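Anti-sigma-I factor RsgI2 (Clostridium thermocellum, PDB 4B9P) probably holds back the sigma factor SigI2 until its extracellular family 3 carbohydrate-binding module, the part described here, senses polysaccharide such as cellulose outside the cell. Local coordinates at residues K21-R26 against Y131-D136; V75-P80 against D85-I90. One frame throughout, in Å; residues are numbered along the deposited sequence. Where two conformers were deposited one is given.

Interaction 1: K21-R26 against Y131-D136; sequences KELQPR and YDQNSD. With CA (calcium ion), chain B.
Leu23 lies across the ring of Tyr131 where two distant parts of the family 3 carbohydrate-binding module, a beta sandwich, meet beside its calcium site. The two side chains cross at about a right angle. Methyl CD2 of Leu23 sits over one ring face in a CH-pi contact, 4.0 Å from the Tyr131 ring centroid and 26° off the normal, displaced toward the rim at CD2, while Leu23 CG rests 3.7 Å from Tyr131 CE2. With CG of Tyr131 anti to its carbonyl carbon (chi1 -70°), the ring extends beneath the leucine, and its hydroxyl is hydrogen-bonded to Glu56. Leu23 CD2 also meets Gln133 OE1, 3.7 Å away, as the two side chains run past each other in opposite directions. A water links the segments here: it accepts from Gln24 N and donates to Gln133 OE1, whose amide nitrogen is held by the carbonyls of Ile15 and Thr17. Beyond the leucine, Asp132 O, just before a type I turn from Gln133 to Asp136, joins Ser135 OG and Asp136 OD1 of the turn in binding the calcium ion, which Thr49 and Asp51 also bind. A second water, itself a calcium ligand, donates to Asp136 OD2 at 2.7 Å.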
loop_
_atom_site.group_PDB
_atom_site.type_symbol
_atom_site.label_atom_id
_atom_site.label_comp_id
_atom_site.label_asym_id
_atom_site.label_seq_id
_atom_site.Cartn_x
_atom_site.Cartn_y
_atom_site.Cartn_z
ATOM N N LYS A 21 10.033 9.483 8.615
ATOM C CA LYS A 21 8.832 10.255 8.955
ATOM C C LYS A 21 7.748 10.085 7.908
ATOM O O LYS A 21 6.675 10.682 8.020
ATOM C CB LYS A 21 9.145 11.721 9.187
ATOM C CG LYS A 21 9.707 12.416 7.978
ATOM C CD LYS A 21 9.967 13.909 8.377
ATOM C CE LYS A 21 10.822 14.676 7.401
ATOM N NZ LYS A 21 10.061 14.989 6.145
ATOM N N GLU A 22 7.987 9.221 6.908
ATOM C CA GLU A 22 6.927 8.841 5.986
ATOM C C GLU A 22 7.173 7.482 5.413
ATOM O O GLU A 22 8.275 7.159 4.995
ATOM C CB GLU A 22 6.664 9.835 4.857
ATOM C CG GLU A 22 7.760 10.622 4.311
ATOM C CD GLU A 22 7.261 11.598 3.234
ATOM O OE1 GLU A 22 7.058 11.127 2.115
ATOM O OE2 GLU A 22 7.038 12.813 3.493
ATOM N N LEU A 23 6.145 6.652 5.420
ATOM C CA LEU A 23 6.192 5.387 4.673
ATOM C C LEU A 23 6.004 5.713 3.208
ATOM O O LEU A 23 5.112 6.475 2.858
ATOM C CB LEU A 23 5.072 4.460 5.128
ATOM C CG LEU A 23 4.945 4.220 6.625
ATOM C CD1 LEU A 23 3.766 3.280 6.935
ATOM C CD2 LEU A 23 6.242 3.689 7.214
ATOM N N GLN A 24 6.852 5.134 2.354
ATOM C CA GLN A 24 6.757 5.379 0.913
ATOM C C GLN A 24 6.721 4.064 0.135
ATOM O O GLN A 24 7.606 3.765 -0.653
ATOM C CB GLN A 24 7.918 6.247 0.439
ATOM C CG GLN A 24 7.758 7.682 0.897
ATOM C CD GLN A 24 8.600 8.638 0.072
ATOM O OE1 GLN A 24 9.321 8.221 -0.858
ATOM N NE2 GLN A 24 8.530 9.909 0.409
ATOM N N PRO A 25 5.659 3.273 0.322
ATOM C CA PRO A 25 5.475 2.097 -0.539
ATOM C C PRO A 25 5.070 2.504 -1.950
ATOM O O PRO A 25 4.216 3.403 -2.143
ATOM C CB PRO A 25 4.341 1.340 0.171
ATOM C CG PRO A 25 3.521 2.417 0.763
ATOM C CD PRO A 25 4.489 3.496 1.191
ATOM N N ARG A 26 5.713 1.883 -2.933
ATOM C CA ARG A 26 5.342 2.061 -4.327
ATOM C C ARG A 26 4.880 0.710 -4.833
ATOM O O ARG A 26 5.560 -0.293 -4.582
ATOM C CB ARG A 26 6.530 2.577 -5.117
ATOM C CG ARG A 26 6.926 3.949 -4.609
ATOM C CD ARG A 26 7.950 4.610 -5.433
ATOM N NE ARG A 26 8.036 6.011 -5.041
ATOM C CZ ARG A 26 8.707 6.913 -5.736
ATOM N NH1 ARG A 26 9.378 6.547 -6.817
ATOM N NH2 ARG A 26 8.716 8.174 -5.351
ATOM N N TYR A 131 8.401 6.671 12.337
ATOM C CA TYR A 131 8.158 5.234 12.268
ATOM C C TYR A 131 9.442 4.447 12.369
ATOM O O TYR A 131 10.491 4.884 11.861
ATOM C CB TYR A 131 7.581 4.896 10.931
ATOM C CG TYR A 131 6.167 5.370 10.677
ATOM C CD1 TYR A 131 5.096 4.803 11.344
ATOM C CD2 TYR A 131 5.917 6.329 9.713
ATOM C CE1 TYR A 131 3.789 5.194 11.044
ATOM C CE2 TYR A 131 4.630 6.705 9.386
ATOM C CZ TYR A 131 3.574 6.116 10.035
ATOM O OH TYR A 131 2.287 6.505 9.712
ATOM N N ASP A 132 9.352 3.220 12.922
ATOM C CA ASP A 132 10.388 2.209 12.777
ATOM C C ASP A 132 9.930 1.242 11.700
ATOM O O ASP A 132 8.883 0.589 11.877
ATOM C CB ASP A 132 10.571 1.483 14.108
ATOM C CG ASP A 132 11.493 0.320 13.978
ATOM O OD1 ASP A 132 11.053 -0.821 13.673
ATOM O OD2 ASP A 132 12.698 0.527 14.206
ATOM N N GLN A 133 10.689 1.112 10.603
ATOM C CA GLN A 133 10.201 0.298 9.475
ATOM C C GLN A 133 10.522 -1.178 9.589
ATOM O O GLN A 133 9.840 -1.982 8.986
ATOM C CB GLN A 133 10.749 0.816 8.140
ATOM C CG GLN A 133 10.352 2.258 7.850
ATOM C CD GLN A 133 10.356 2.592 6.394
ATOM O OE1 GLN A 133 9.345 2.356 5.722
ATOM N NE2 GLN A 133 11.483 3.065 5.868
ATOM N N ASN A 134 11.579 -1.557 10.289
ATOM C CA ASN A 134 11.919 -2.983 10.301
ATOM C C ASN A 134 10.896 -3.796 11.094
ATOM O O ASN A 134 10.838 -5.015 10.926
ATOM C CB ASN A 134 13.317 -3.164 10.877
ATOM C CG ASN A 134 14.386 -2.653 9.953
ATOM O OD1 ASN A 134 15.185 -1.802 10.319
ATOM N ND2 ASN A 134 14.388 -3.154 8.737
ATOM N N SER A 135 10.048 -3.124 11.864
ATOM C CA SER A 135 8.932 -3.734 12.587
ATOM C C SER A 135 7.663 -3.821 11.725
ATOM O O SER A 135 6.570 -4.020 12.262
ATOM C CB SER A 135 8.647 -2.924 13.869
ATOM O OG SER A 135 8.461 -1.543 13.562
ATOM N N ASP A 136 7.787 -3.594 10.413
ATOM C CA ASP A 136 6.621 -3.551 9.524
ATOM C C ASP A 136 6.617 -4.758 8.601
ATOM O O ASP A 136 7.532 -4.904 7.770
ATOM C CB ASP A 136 6.608 -2.267 8.681
ATOM C CG ASP A 136 6.577 -1.007 9.534
ATOM O OD1 ASP A 136 6.246 -1.110 10.741
ATOM O OD2 ASP A 136 6.798 0.073 8.950
HETATM CA CA CA B . 6.715 0.143 12.758
HETATM O O HOH W 1 9.022 3.322 3.171
HETATM O O HOH W 2 6.415 1.820 10.957
#

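Interaction 2: V75-P80 against D85-I90; sequences VQMSNP and DSYVEI
Val75 and Tyr87 form an antiparallel hydrogen-bonded pair in the beta hairpin of strands 70-81 and 84-92, their side chains side by side on one face of the sheet. The backbone bonds Val75 N to Tyr87 O (2.8 Å) and Tyr87 N to Val75 O fix this register. From its CB, the tyrosine side chain leaves with CG between the backbone N and the carbonyl carbon (chi1 52°), which brings the ring under the valine. Tyr87 CD2 meets Met77 CG at 3.7 Å, obliquely; Met77 SD stands at the edge of the Tyr87 ring in a Met-aromatic contact, 5.5 Å from its centroid. Across the ring from CD2, CE1 meets Val75 CB and CG2, and Val75 CB lies over the face in a CH-pi contact, 19° off the normal. Farther out, CZ and the terminal OH both touch Val75 CG1. Nearer the turn, Asp85 and Ser86 form a classic bulge opposite Tyr48. Asp85 O accepts from Met77 N at 2.8 Å, the donor standing 39° out of the carbonyl plane. On the other face of the sheet, that of Gln76 and Ser86, a water accepts from Gln76 NE2 and donates to Ser86 OG, 2.9 Å away.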
loop_
_atom_site.group_PDB
_atom_site.type_symbol
_atom_site.label_atom_id
_atom_site.label_comp_id
_atom_site.label_asym_id
_atom_site.label_seq_id
_atom_site.Cartn_x
_atom_site.Cartn_y
_atom_site.Cartn_z
ATOM N N VAL A 75 -5.879 1.923 8.482
ATOM C CA VAL A 75 -6.762 1.110 9.314
ATOM C C VAL A 75 -5.977 0.540 10.482
ATOM O O VAL A 75 -4.916 -0.028 10.296
ATOM C CB VAL A 75 -7.332 -0.041 8.474
ATOM C CG1 VAL A 75 -8.289 -0.893 9.314
ATOM C CG2 VAL A 75 -8.036 0.510 7.211
ATOM N N GLN A 76 -6.537 0.694 11.666
ATOM C CA GLN A 76 -6.013 0.029 12.843
ATOM C C GLN A 76 -6.584 -1.400 12.904
ATOM O O GLN A 76 -7.778 -1.619 12.655
ATOM C CB GLN A 76 -6.371 0.830 14.102
ATOM C CG GLN A 76 -5.624 2.163 14.216
ATOM C CD GLN A 76 -6.208 3.278 13.347
ATOM O OE1 GLN A 76 -7.406 3.574 13.436
ATOM N NE2 GLN A 76 -5.372 3.911 12.527
ATOM N N MET A 77 -5.727 -2.370 13.187
ATOM C CA MET A 77 -6.162 -3.764 13.244
ATOM C C MET A 77 -6.764 -4.109 14.578
ATOM O O MET A 77 -6.115 -3.961 15.620
ATOM C CB MET A 77 -4.978 -4.691 12.961
ATOM C CG MET A 77 -4.593 -4.650 11.496
ATOM S SD MET A 77 -3.012 -5.436 11.137
ATOM C CE MET A 77 -3.436 -7.182 11.475
ATOM N N SER A 78 -7.997 -4.609 14.553
ATOM C CA SER A 78 -8.614 -5.094 15.766
ATOM C C SER A 78 -7.858 -6.300 16.339
ATOM O O SER A 78 -7.821 -6.494 17.555
ATOM C CB SER A 78 -10.073 -5.469 15.485
ATOM O OG SER A 78 -10.831 -4.349 15.017
ATOM N N ASN A 79 -7.224 -7.082 15.469
ATOM C CA ASN A 79 -6.548 -8.299 15.883
ATOM C C ASN A 79 -5.091 -8.260 15.416
ATOM O O ASN A 79 -4.694 -8.925 14.459
ATOM C CB ASN A 79 -7.270 -9.514 15.279
ATOM C CG ASN A 79 -8.703 -9.571 15.694
ATOM O OD1 ASN A 79 -9.014 -9.729 16.868
ATOM N ND2 ASN A 79 -9.603 -9.408 14.728
ATOM N N PRO A 80 -4.258 -7.482 16.124
ATOM C CA PRO A 80 -2.885 -7.294 15.661
ATOM C C PRO A 80 -2.074 -8.576 15.672
ATOM O O PRO A 80 -2.346 -9.493 16.443
ATOM C CB PRO A 80 -2.305 -6.291 16.661
ATOM C CG PRO A 80 -3.470 -5.631 17.292
ATOM C CD PRO A 80 -4.584 -6.651 17.302
ATOM N N ASP A 85 0.067 -4.104 13.178
ATOM C CA ASP A 85 -1.079 -3.666 13.918
ATOM C C ASP A 85 -1.916 -2.675 13.133
ATOM O O ASP A 85 -2.944 -2.219 13.655
ATOM C CB ASP A 85 -0.765 -3.119 15.333
ATOM C CG ASP A 85 -0.165 -1.686 15.357
ATOM O OD1 ASP A 85 0.164 -1.119 14.262
ATOM O OD2 ASP A 85 -0.035 -1.129 16.489
ATOM N N SER A 86 -1.516 -2.364 11.896
ATOM C CA SER A 86 -2.223 -1.380 11.075
ATOM C C SER A 86 -2.026 -1.817 9.648
ATOM O O SER A 86 -1.092 -2.583 9.345
ATOM C CB SER A 86 -1.576 -0.023 11.237
ATOM O OG SER A 86 -1.648 0.428 12.579
ATOM N N TYR A 87 -2.855 -1.309 8.739
ATOM C CA TYR A 87 -2.522 -1.453 7.333
ATOM C C TYR A 87 -3.027 -0.226 6.603
ATOM O O TYR A 87 -3.998 0.424 7.012
ATOM C CB TYR A 87 -3.061 -2.740 6.668
ATOM C CG TYR A 87 -4.522 -3.009 6.840
ATOM C CD1 TYR A 87 -5.468 -2.486 5.948
ATOM C CD2 TYR A 87 -4.978 -3.814 7.871
ATOM C CE1 TYR A 87 -6.835 -2.793 6.107
ATOM C CE2 TYR A 87 -6.313 -4.122 8.028
ATOM C CZ TYR A 87 -7.241 -3.604 7.145
ATOM O OH TYR A 87 -8.567 -3.909 7.332
ATOM N N VAL A 88 -2.334 0.106 5.524
ATOM C CA VAL A 88 -2.840 1.036 4.545
ATOM C C VAL A 88 -3.643 0.224 3.558
ATOM O O VAL A 88 -3.134 -0.732 2.993
ATOM C CB VAL A 88 -1.649 1.701 3.794
ATOM C CG1 VAL A 88 -2.182 2.724 2.809
ATOM C CG2 VAL A 88 -0.651 2.311 4.781
ATOM N N GLU A 89 -4.917 0.562 3.383
ATOM C CA GLU A 89 -5.719 -0.121 2.385
ATOM C C GLU A 89 -5.906 0.822 1.206
ATOM O O GLU A 89 -6.517 1.893 1.337
ATOM C CB GLU A 89 -7.084 -0.504 2.949
ATOM C CG GLU A 89 -7.873 -1.294 1.947
ATOM C CD GLU A 89 -9.108 -1.921 2.526
ATOM O OE1 GLU A 89 -8.994 -2.975 3.171
ATOM O OE2 GLU A 89 -10.195 -1.376 2.302
ATOM N N ILE A 90 -5.394 0.418 0.048
ATOM C CA ILE A 90 -5.477 1.195 -1.171
ATOM C C ILE A 90 -6.579 0.571 -2.004
ATOM O O ILE A 90 -6.672 -0.649 -2.134
ATOM C CB ILE A 90 -4.140 1.132 -1.912
ATOM C CG1 ILE A 90 -3.093 1.895 -1.126
ATOM C CG2 ILE A 90 -4.271 1.725 -3.337
ATOM C CD1 ILE A 90 -1.672 1.794 -1.714
HETATM O O HOH W 3 -2.722 3.068 12.272
HETATM O O HOH W 4 -4.417 -1.905 16.719
#

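Overall arrangement
From the N terminus, the chain runs through strand 7-13 and strand 19-20 before entering 21-26, the first half of interaction 1, which leads into strand 25-31 of one five-stranded sheet. It then passes through 42-48 and the calcium ligands Thr49 and Asp51. Interaction 2 closes a tight hairpin between 75-80 and 85-90 at the border of the other five-stranded sheet. Only at 131-136 does interaction 1 close its long loop, with interaction 2 nested inside; 131-132 also pairs with 19-20 as a two-stranded sheet. The two contacts do not touch, their centres about 14 Å and nearest atoms about 5 Å apart. Tyr48 packs on Leu23 and Asp136 and is backbone-bonded to the start of 85-90.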